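Local coordinates for protein 2,3-dihydroxybenzoate-AMP ligase (Mycobacterium smegmatis, PDB 5KEI) that belongs to the ANL superfamily of AMP-binding enzymes, combining a large AMP-binding region with a smaller C-terminal domain, at residues P480-A486 / C500-N506; H475-H479 / H518-V524; V510-H516 / R529-L533. The contacts are given in a common frame with arbitrary orientation. Numbering follows the deposited sequence.

Contact 1. Residues P480-A486 / C500-N506; sequences PSVWAAA and CAVVVFN
A classic beta bulge interrupts this antiparallel hairpin of the C-terminal domain: W483 and A484 both sit opposite V504, and V504 O accepts from W483 N at 2.8 Å and, weakly, from A484 N at 3.3 Å. The extra residue is taken up by W483 (phi/psi -77/-64), and the register moves by one, from V482 opposite F505 to A484 opposite V504. Beyond the bulge, pairing is regular. A484/V504 and A486/V502 are hydrogen-bonded pairs, with V504 N to A484 O at 2.9 Å, A486 N to V502 O at 2.8 Å and V502 N to A486 O at 2.9 Å; A485/V503 between them is a non-hydrogen-bonded pair, its CA atoms 4.5 Å apart.

V482, A485, V503 and F505 share one face, where V482 CG1 meets V503 CG1 at 3.7 Å and L533 of the adjoining strand packs beside V503 and F505. A484, A486, V502 and V504 share the other, and there I552 of helix 549-553 packs on A486 and V502. Beta-branched valines suit the extended backbone, while small alanines let the sheet be packed closely. W483 (chi1 t) sends NE1 to E423. At the end of the pairing N506 N reaches S481 O at 2.6 Å, and the amide of N506 lends ND2 to P480 O at 3.3 Å.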
loop_
_atom_site.group_PDB
_atom_site.type_symbol
_atom_site.label_atom_id
_atom_site.label_comp_id
_atom_site.label_asym_id
_atom_site.label_seq_id
_atom_site.Cartn_x
_atom_site.Cartn_y
_atom_site.Cartn_z
ATOM N N PRO A 480 -10.268 -9.299 20.467
ATOM C CA PRO A 480 -10.757 -10.531 19.828
ATOM C C PRO A 480 -12.256 -10.763 20.031
ATOM O O PRO A 480 -12.869 -11.513 19.275
ATOM C CB PRO A 480 -9.939 -11.632 20.512
ATOM C CG PRO A 480 -9.500 -11.028 21.813
ATOM C CD PRO A 480 -9.266 -9.579 21.509
ATOM N N SER A 481 -12.840 -10.125 21.037
ATOM C CA SER A 481 -14.270 -10.275 21.286
ATOM C C SER A 481 -15.103 -9.240 20.540
ATOM O O SER A 481 -16.299 -9.432 20.347
ATOM C CB SER A 481 -14.565 -10.204 22.788
ATOM O OG SER A 481 -14.030 -11.334 23.468
ATOM N N VAL A 482 -14.474 -8.149 20.115
ATOM C CA VAL A 482 -15.175 -7.124 19.346
ATOM C C VAL A 482 -15.078 -7.388 17.838
ATOM O O VAL A 482 -14.004 -7.241 17.217
ATOM C CB VAL A 482 -14.631 -5.717 19.643
ATOM C CG1 VAL A 482 -15.450 -4.668 18.900
ATOM C CG2 VAL A 482 -14.633 -5.446 21.139
ATOM N N TRP A 483 -16.207 -7.791 17.260
ATOM C CA TRP A 483 -16.293 -8.007 15.827
ATOM C C TRP A 483 -16.409 -6.682 15.089
ATOM O O TRP A 483 -15.533 -6.346 14.308
ATOM C CB TRP A 483 -17.482 -8.898 15.473
ATOM C CG TRP A 483 -17.538 -9.190 13.996
ATOM C CD1 TRP A 483 -18.391 -8.636 13.078
ATOM C CD2 TRP A 483 -16.691 -10.087 13.268
ATOM N NE1 TRP A 483 -18.127 -9.140 11.824
ATOM C CE2 TRP A 483 -17.089 -10.041 11.915
ATOM C CE3 TRP A 483 -15.639 -10.940 13.627
ATOM C CZ2 TRP A 483 -16.478 -10.810 10.920
ATOM C CZ3 TRP A 483 -15.035 -11.704 12.643
ATOM C CH2 TRP A 483 -15.452 -11.630 11.308
ATOM N N ALA A 484 -17.508 -5.960 15.327
ATOM C CA ALA A 484 -17.735 -4.608 14.802
ATOM C C ALA A 484 -17.912 -3.631 15.975
ATOM O O ALA A 484 -18.304 -4.044 17.064
ATOM C CB ALA A 484 -18.957 -4.579 13.895
ATOM N N ALA A 485 -17.618 -2.350 15.768
ATOM C CA ALA A 485 -17.753 -1.359 16.841
ATOM C C ALA A 485 -18.209 -0.014 16.305
ATOM O O ALA A 485 -17.844 0.370 15.198
ATOM C CB ALA A 485 -16.442 -1.196 17.595
ATOM N N ALA A 486 -19.007 0.703 17.091
ATOM C CA ALA A 486 -19.395 2.073 16.752
ATOM C C ALA A 486 -19.372 2.991 17.987
ATOM O O ALA A 486 -20.090 2.764 18.955
ATOM C CB ALA A 486 -20.770 2.090 16.105
ATOM N N CYS A 500 -20.877 6.475 23.672
ATOM C CA CYS A 500 -21.477 5.151 23.753
ATOM C C CYS A 500 -20.885 4.182 22.732
ATOM O O CYS A 500 -21.000 4.385 21.511
ATOM C CB CYS A 500 -22.986 5.225 23.572
ATOM S SG CYS A 500 -23.762 3.710 24.136
ATOM N N ALA A 501 -20.248 3.130 23.243
ATOM C CA ALA A 501 -19.689 2.077 22.399
ATOM C C ALA A 501 -20.734 1.008 22.133
ATOM O O ALA A 501 -21.053 0.187 22.994
ATOM C CB ALA A 501 -18.443 1.458 23.026
ATOM N N VAL A 502 -21.279 1.061 20.929
ATOM C CA VAL A 502 -22.186 0.050 20.440
ATOM C C VAL A 502 -21.374 -1.033 19.722
ATOM O O VAL A 502 -20.758 -0.788 18.688
ATOM C CB VAL A 502 -23.241 0.664 19.496
ATOM C CG1 VAL A 502 -24.319 -0.351 19.201
ATOM C CG2 VAL A 502 -23.837 1.895 20.133
ATOM N N VAL A 503 -21.384 -2.235 20.278
ATOM C CA VAL A 503 -20.480 -3.283 19.846
ATOM C C VAL A 503 -21.209 -4.555 19.388
ATOM O O VAL A 503 -22.183 -4.976 20.012
ATOM C CB VAL A 503 -19.508 -3.638 21.001
ATOM C CG1 VAL A 503 -18.701 -4.921 20.694
ATOM C CG2 VAL A 503 -18.600 -2.461 21.308
ATOM N N VAL A 504 -20.737 -5.160 18.297
ATOM C CA VAL A 504 -21.134 -6.524 17.946
ATOM C C VAL A 504 -20.071 -7.495 18.437
ATOM O O VAL A 504 -18.944 -7.485 17.941
ATOM C CB VAL A 504 -21.322 -6.702 16.441
ATOM C CG1 VAL A 504 -21.620 -8.171 16.103
ATOM C CG2 VAL A 504 -22.416 -5.787 15.943
ATOM N N PHE A 505 -20.428 -8.329 19.411
ATOM C CA PHE A 505 -19.465 -9.241 20.018
ATOM C C PHE A 505 -19.273 -10.510 19.223
ATOM O O PHE A 505 -20.175 -10.973 18.512
ATOM C CB PHE A 505 -19.880 -9.626 21.434
ATOM C CG PHE A 505 -19.646 -8.555 22.450
ATOM C CD1 PHE A 505 -18.362 -8.232 22.845
ATOM C CD2 PHE A 505 -20.716 -7.888 23.037
ATOM C CE1 PHE A 505 -18.144 -7.253 23.797
ATOM C CE2 PHE A 505 -20.508 -6.910 23.986
ATOM C CZ PHE A 505 -19.217 -6.593 24.367
ATOM N N ASN A 506 -18.088 -11.088 19.374
ATOM C CA ASN A 506 -17.756 -12.339 18.712
ATOM C C ASN A 506 -18.260 -13.551 19.490
ATOM O O ASN A 506 -19.239 -14.196 19.108
ATOM C CB ASN A 506 -16.254 -12.441 18.528
ATOM C CG ASN A 506 -15.887 -12.879 17.157
ATOM O OD1 ASN A 506 -16.661 -13.557 16.479
ATOM N ND2 ASN A 506 -14.703 -12.503 16.726
#

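Contact 2. Residues H475-H479 / H518-V524; sequences HLLTH and HLEQRGV
Two helix C-terminal ends meet here within the C-terminal domain, that of helix 469-477 and that of helix 512-521, the latter closed by a Schellman motif. H518 leads the second segment, its CB pointing toward 475-479 and chi1 t. Its NE2 donates to T478 OG1 at 2.7 Å and weakly to H475 O at 3.3 Å. T478 (chi1 p) in turn passes OG1 back to H475 O at 2.8 Å, so this hydroxyl both accepts and donates, a task suited to threonine. H479 approaches the face of the H518 ring edge-on in a T-shaped pair, centroids 5.0 Å apart and planes at 60°, while its own ND1 is bonded to S481 N.

One residue on, L519 (chi1 m, chi2 t) brings CD2 to 3.6 Å from L476 CD2 and 3.8 Å from H475 CB, an apolar seam between the helices. R522, just past the helix, bends at chi3 (p) so that NE meets the edge of the H475 ring and donates to H475 ND1 at 3.2 Å, nearly straight, 172° at the hydrogen. G523 then reverses the chain with phi/psi 96/20, a conformation that a side chain would strain; the motif's bonds run from G523 N to E520 O and from V524 N to L519 O, both 2.9 Å. The reversal brings V524 over the imidazole of H475: V524 CG2 stands 3.7 Å from the ring centroid, 5° off its normal.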
loop_
_atom_site.group_PDB
_atom_site.type_symbol
_atom_site.label_atom_id
_atom_site.label_comp_id
_atom_site.label_asym_id
_atom_site.label_seq_id
_atom_site.Cartn_x
_atom_site.Cartn_y
_atom_site.Cartn_z
ATOM N N HIS A 475 -9.310 1.004 17.914
ATOM C CA HIS A 475 -8.730 0.454 19.143
ATOM C C HIS A 475 -9.561 -0.688 19.715
ATOM O O HIS A 475 -9.026 -1.696 20.180
ATOM C CB HIS A 475 -8.605 1.545 20.228
ATOM C CG HIS A 475 -7.426 2.459 20.066
ATOM N ND1 HIS A 475 -6.127 2.029 20.207
ATOM C CD2 HIS A 475 -7.361 3.790 19.820
ATOM C CE1 HIS A 475 -5.307 3.053 20.038
ATOM N NE2 HIS A 475 -6.031 4.129 19.799
ATOM N N LEU A 476 -10.878 -0.495 19.714
ATOM C CA LEU A 476 -11.807 -1.468 20.278
ATOM C C LEU A 476 -11.821 -2.730 19.439
ATOM O O LEU A 476 -11.912 -3.832 19.976
ATOM C CB LEU A 476 -13.217 -0.882 20.365
ATOM C CG LEU A 476 -13.464 0.187 21.431
ATOM C CD1 LEU A 476 -14.889 0.688 21.339
ATOM C CD2 LEU A 476 -13.163 -0.328 22.848
ATOM N N LEU A 477 -11.724 -2.549 18.120
ATOM C CA LEU A 477 -11.705 -3.647 17.161
ATOM C C LEU A 477 -10.494 -4.575 17.328
ATOM O O LEU A 477 -10.547 -5.724 16.907
ATOM C CB LEU A 477 -11.748 -3.092 15.732
ATOM C CG LEU A 477 -13.086 -2.473 15.306
ATOM C CD1 LEU A 477 -12.925 -1.591 14.086
ATOM C CD2 LEU A 477 -14.110 -3.559 15.045
ATOM N N THR A 478 -9.419 -4.103 17.960
ATOM C CA THR A 478 -8.255 -4.966 18.170
ATOM C C THR A 478 -8.481 -5.979 19.279
ATOM O O THR A 478 -7.624 -6.818 19.538
ATOM C CB THR A 478 -6.980 -4.172 18.510
ATOM O OG1 THR A 478 -7.061 -3.657 19.847
ATOM C CG2 THR A 478 -6.755 -3.045 17.492
ATOM N N HIS A 479 -9.626 -5.880 19.946
ATOM C CA HIS A 479 -10.078 -6.893 20.895
ATOM C C HIS A 479 -10.687 -8.069 20.120
ATOM O O HIS A 479 -11.513 -7.872 19.206
ATOM C CB HIS A 479 -11.093 -6.284 21.859
ATOM C CG HIS A 479 -11.291 -7.049 23.127
ATOM N ND1 HIS A 479 -11.933 -8.269 23.173
ATOM C CD2 HIS A 479 -10.975 -6.745 24.410
ATOM C CE1 HIS A 479 -11.982 -8.695 24.424
ATOM N NE2 HIS A 479 -11.412 -7.785 25.196
ATOM N N HIS A 518 -8.429 -2.950 28.170
ATOM C CA HIS A 518 -7.845 -3.160 26.842
ATOM C C HIS A 518 -7.433 -1.842 26.210
ATOM O O HIS A 518 -6.388 -1.754 25.561
ATOM C CB HIS A 518 -8.837 -3.888 25.927
ATOM C CG HIS A 518 -8.356 -4.054 24.516
ATOM N ND1 HIS A 518 -7.625 -5.147 24.101
ATOM C CD2 HIS A 518 -8.506 -3.263 23.424
ATOM C CE1 HIS A 518 -7.347 -5.023 22.815
ATOM N NE2 HIS A 518 -7.869 -3.888 22.381
ATOM N N LEU A 519 -8.260 -0.815 26.393
ATOM C CA LEU A 519 -7.937 0.506 25.857
ATOM C C LEU A 519 -6.720 1.146 26.524
ATOM O O LEU A 519 -5.974 1.872 25.874
ATOM C CB LEU A 519 -9.134 1.443 25.986
ATOM C CG LEU A 519 -10.313 1.000 25.130
ATOM C CD1 LEU A 519 -11.385 2.060 25.151
ATOM C CD2 LEU A 519 -9.848 0.705 23.711
ATOM N N GLU A 520 -6.527 0.885 27.814
ATOM C CA GLU A 520 -5.431 1.491 28.563
ATOM C C GLU A 520 -4.079 0.869 28.191
ATOM O O GLU A 520 -3.079 1.574 28.033
ATOM C CB GLU A 520 -5.682 1.356 30.067
ATOM C CG GLU A 520 -4.525 1.835 30.921
ATOM C CD GLU A 520 -4.711 1.489 32.383
ATOM O OE1 GLU A 520 -5.472 0.538 32.672
ATOM O OE2 GLU A 520 -4.097 2.167 33.238
ATOM N N GLN A 521 -4.064 -0.454 28.048
ATOM C CA GLN A 521 -2.880 -1.181 27.587
ATOM C C GLN A 521 -2.421 -0.718 26.196
ATOM O O GLN A 521 -1.240 -0.837 25.861
ATOM C CB GLN A 521 -3.150 -2.690 27.567
ATOM C CG GLN A 521 -3.425 -3.302 28.947
ATOM C CD GLN A 521 -2.220 -3.215 29.888
ATOM O OE1 GLN A 521 -2.147 -2.323 30.743
ATOM N NE2 GLN A 521 -1.280 -4.151 29.742
ATOM N N ARG A 522 -3.352 -0.190 25.398
ATOM C CA ARG A 522 -3.035 0.302 24.058
ATOM C C ARG A 522 -2.677 1.789 24.062
ATOM O O ARG A 522 -2.336 2.352 23.026
ATOM C CB ARG A 522 -4.210 0.050 23.101
ATOM C CG ARG A 522 -4.594 -1.430 22.950
ATOM C CD ARG A 522 -5.585 -1.637 21.810
ATOM N NE ARG A 522 -5.147 -0.943 20.602
ATOM C CZ ARG A 522 -4.283 -1.460 19.738
ATOM N NH1 ARG A 522 -3.790 -2.673 19.960
ATOM N NH2 ARG A 522 -3.921 -0.777 18.664
ATOM N N GLY A 523 -2.774 2.426 25.226
ATOM C CA GLY A 523 -2.386 3.819 25.366
ATOM C C GLY A 523 -3.487 4.861 25.248
ATOM O O GLY A 523 -3.204 6.021 24.989
ATOM N N VAL A 524 -4.741 4.464 25.430
ATOM C CA VAL A 524 -5.847 5.421 25.398
ATOM C C VAL A 524 -6.108 5.973 26.807
ATOM O O VAL A 524 -6.245 5.213 27.763
ATOM C CB VAL A 524 -7.130 4.772 24.833
ATOM C CG1 VAL A 524 -8.224 5.814 24.607
ATOM C CG2 VAL A 524 -6.812 4.036 23.542
#

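Contact 3. Residues V510-H516 / R529-L533; sequences VSLAELH and RPDAL
Helix 512-521 is the crossover of a beta-alpha-beta unit, and its first turn here fits against the chain that leads into the unit's second strand, 532-535. The CA atoms come nearest at L512-L533, 5.9 Å, and H516-R529, 6.6 Å. L512, L515 and H516, spaced three and four residues apart, present one side of the helix to R529-L533.

L512 is the main bump. With chi1 t and chi2 p, it pushes into the hollow formed as the chain bends from P530 to L533: CD1 lies 4.2 Å from P530 CB and 3.8 Å from L533 CB, while L512 CD2 lies 3.5 Å from D531 O. L533, in the same t, p rotamer, answers in the reverse direction. Its CD2 enters the notch where the helix starts, 3.1 Å from V510 O and 3.8 Å from L512 N, and its CD1 abuts L515 CD1 at 3.5 Å. Branched leucines can fill such hollows from both sides. Farther along, the imidazole of H516 lies across the R529 side chain, R529 CB being 3.8 Å from the ring centroid. S511 and E514 start the helix with a capping box whose two bonds, E514 N to S511 OG at 3.4 Å and S511 N to E514 OE1 at 3.3 Å, are weak.

R529 NH2 is hydrogen-bonded to the carbonyl V524 O, and D531 forms a salt bridge with R462, so both polar ends are engaged outside this contact. Between the segments, leucine packing is supplemented by a single hydrogen bond, H516 NE2 to P530 O at 2.8 Å, which satisfies a carbonyl just ahead of the strand.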
loop_
_atom_site.group_PDB
_atom_site.type_symbol
_atom_site.label_atom_id
_atom_site.label_comp_id
_atom_site.label_asym_id
_atom_site.label_seq_id
_atom_site.Cartn_x
_atom_site.Cartn_y
_atom_site.Cartn_z
ATOM N N VAL A 510 -18.201 -8.879 26.724
ATOM C CA VAL A 510 -17.148 -8.440 27.614
ATOM C C VAL A 510 -17.652 -7.180 28.306
ATOM O O VAL A 510 -18.373 -6.397 27.700
ATOM C CB VAL A 510 -15.838 -8.208 26.814
ATOM C CG1 VAL A 510 -15.039 -7.055 27.355
ATOM C CG2 VAL A 510 -15.008 -9.495 26.762
ATOM N N SER A 511 -17.312 -6.997 29.578
ATOM C CA SER A 511 -17.787 -5.830 30.324
ATOM C C SER A 511 -17.032 -4.560 29.939
ATOM O O SER A 511 -15.935 -4.629 29.387
ATOM C CB SER A 511 -17.659 -6.064 31.827
ATOM O OG SER A 511 -16.304 -6.007 32.232
ATOM N N LEU A 512 -17.618 -3.409 30.247
ATOM C CA LEU A 512 -16.998 -2.134 29.927
ATOM C C LEU A 512 -15.629 -2.033 30.587
ATOM O O LEU A 512 -14.687 -1.494 30.010
ATOM C CB LEU A 512 -17.888 -0.973 30.370
ATOM C CG LEU A 512 -17.411 0.450 30.037
ATOM C CD1 LEU A 512 -17.542 0.728 28.538
ATOM C CD2 LEU A 512 -18.143 1.519 30.858
ATOM N N ALA A 513 -15.512 -2.570 31.795
ATOM C CA ALA A 513 -14.264 -2.453 32.530
ATOM C C ALA A 513 -13.169 -3.272 31.866
ATOM O O ALA A 513 -12.002 -2.900 31.898
ATOM C CB ALA A 513 -14.447 -2.875 33.973
ATOM N N GLU A 514 -13.541 -4.382 31.248
ATOM C CA GLU A 514 -12.565 -5.153 30.492
ATOM C C GLU A 514 -12.139 -4.389 29.232
ATOM O O GLU A 514 -10.943 -4.234 28.973
ATOM C CB GLU A 514 -13.123 -6.539 30.159
ATOM C CG GLU A 514 -13.255 -7.441 31.403
ATOM C CD GLU A 514 -14.400 -8.453 31.322
ATOM O OE1 GLU A 514 -14.738 -8.910 30.205
ATOM O OE2 GLU A 514 -14.962 -8.790 32.389
ATOM N N LEU A 515 -13.103 -3.877 28.477
ATOM C CA LEU A 515 -12.795 -3.031 27.325
ATOM C C LEU A 515 -11.954 -1.821 27.727
ATOM O O LEU A 515 -11.035 -1.437 27.005
ATOM C CB LEU A 515 -14.080 -2.578 26.630
ATOM C CG LEU A 515 -14.727 -3.664 25.761
ATOM C CD1 LEU A 515 -16.004 -3.186 25.084
ATOM C CD2 LEU A 515 -13.739 -4.155 24.722
ATOM N N HIS A 516 -12.265 -1.222 28.877
ATOM C CA HIS A 516 -11.460 -0.116 29.416
ATOM C C HIS A 516 -10.010 -0.544 29.680
ATOM O O HIS A 516 -9.071 0.172 29.350
ATOM C CB HIS A 516 -12.083 0.430 30.711
ATOM C CG HIS A 516 -13.042 1.561 30.502
ATOM N ND1 HIS A 516 -12.851 2.813 31.052
ATOM C CD2 HIS A 516 -14.201 1.635 29.806
ATOM C CE1 HIS A 516 -13.850 3.599 30.705
ATOM N NE2 HIS A 516 -14.685 2.911 29.943
ATOM N N ARG A 529 -12.265 7.121 26.696
ATOM C CA ARG A 529 -12.815 5.783 26.820
ATOM C C ARG A 529 -14.330 5.876 26.860
ATOM O O ARG A 529 -14.869 6.889 27.301
ATOM C CB ARG A 529 -12.254 5.091 28.052
ATOM C CG ARG A 529 -10.744 4.973 28.030
ATOM C CD ARG A 529 -10.249 4.186 29.224
ATOM N NE ARG A 529 -8.823 4.383 29.431
ATOM C CZ ARG A 529 -8.229 4.298 30.613
ATOM N NH1 ARG A 529 -8.948 4.016 31.693
ATOM N NH2 ARG A 529 -6.921 4.499 30.712
ATOM N N PRO A 530 -15.026 4.840 26.362
ATOM C CA PRO A 530 -16.490 4.928 26.283
ATOM C C PRO A 530 -17.121 4.981 27.672
ATOM O O PRO A 530 -16.645 4.280 28.562
ATOM C CB PRO A 530 -16.901 3.632 25.559
ATOM C CG PRO A 530 -15.649 2.994 25.103
ATOM C CD PRO A 530 -14.537 3.512 25.967
ATOM N N ASP A 531 -18.162 5.788 27.843
ATOM C CA ASP A 531 -18.875 5.868 29.110
ATOM C C ASP A 531 -19.856 4.697 29.267
ATOM O O ASP A 531 -20.212 4.306 30.390
ATOM C CB ASP A 531 -19.631 7.199 29.228
ATOM C CG ASP A 531 -18.740 8.407 28.993
ATOM O OD1 ASP A 531 -17.967 8.777 29.910
ATOM O OD2 ASP A 531 -18.823 8.992 27.883
ATOM N N ALA A 532 -20.297 4.138 28.142
ATOM C CA ALA A 532 -21.277 3.053 28.178
ATOM C C ALA A 532 -21.036 2.053 27.063
ATOM O O ALA A 532 -20.502 2.393 26.011
ATOM C CB ALA A 532 -22.685 3.608 28.094
ATOM N N LEU A 533 -21.428 0.811 27.301
ATOM C CA LEU A 533 -21.238 -0.250 26.324
ATOM C C LEU A 533 -22.582 -0.888 25.990
ATOM O O LEU A 533 -23.318 -1.278 26.894
ATOM C CB LEU A 533 -20.263 -1.287 26.865
ATOM C CG LEU A 533 -20.187 -2.607 26.113
ATOM C CD1 LEU A 533 -19.456 -2.421 24.790
ATOM C CD2 LEU A 533 -19.502 -3.632 26.983
#

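All three contacts belong to the C-terminal domain, with centres only 10 to 12 Å apart. The chain runs through helix 469-477, strands 482-492 and 498-505, helix 512-521 and strand 532-535. Contact 1 is thus nested inside the loop closed by contact 2 and is followed by contact 3, whose segments alternate with those of contact 2. Contacts 1 and 3 share a three-stranded sheet with strand 498-505 in the middle, joined to 532-535 partly through A501 N and A532 O, 2.9 Å apart. Contacts 2 and 3 share helix 512-521. Together they unite hairpin, crossover helix and preceding helix in one compact alpha/beta unit.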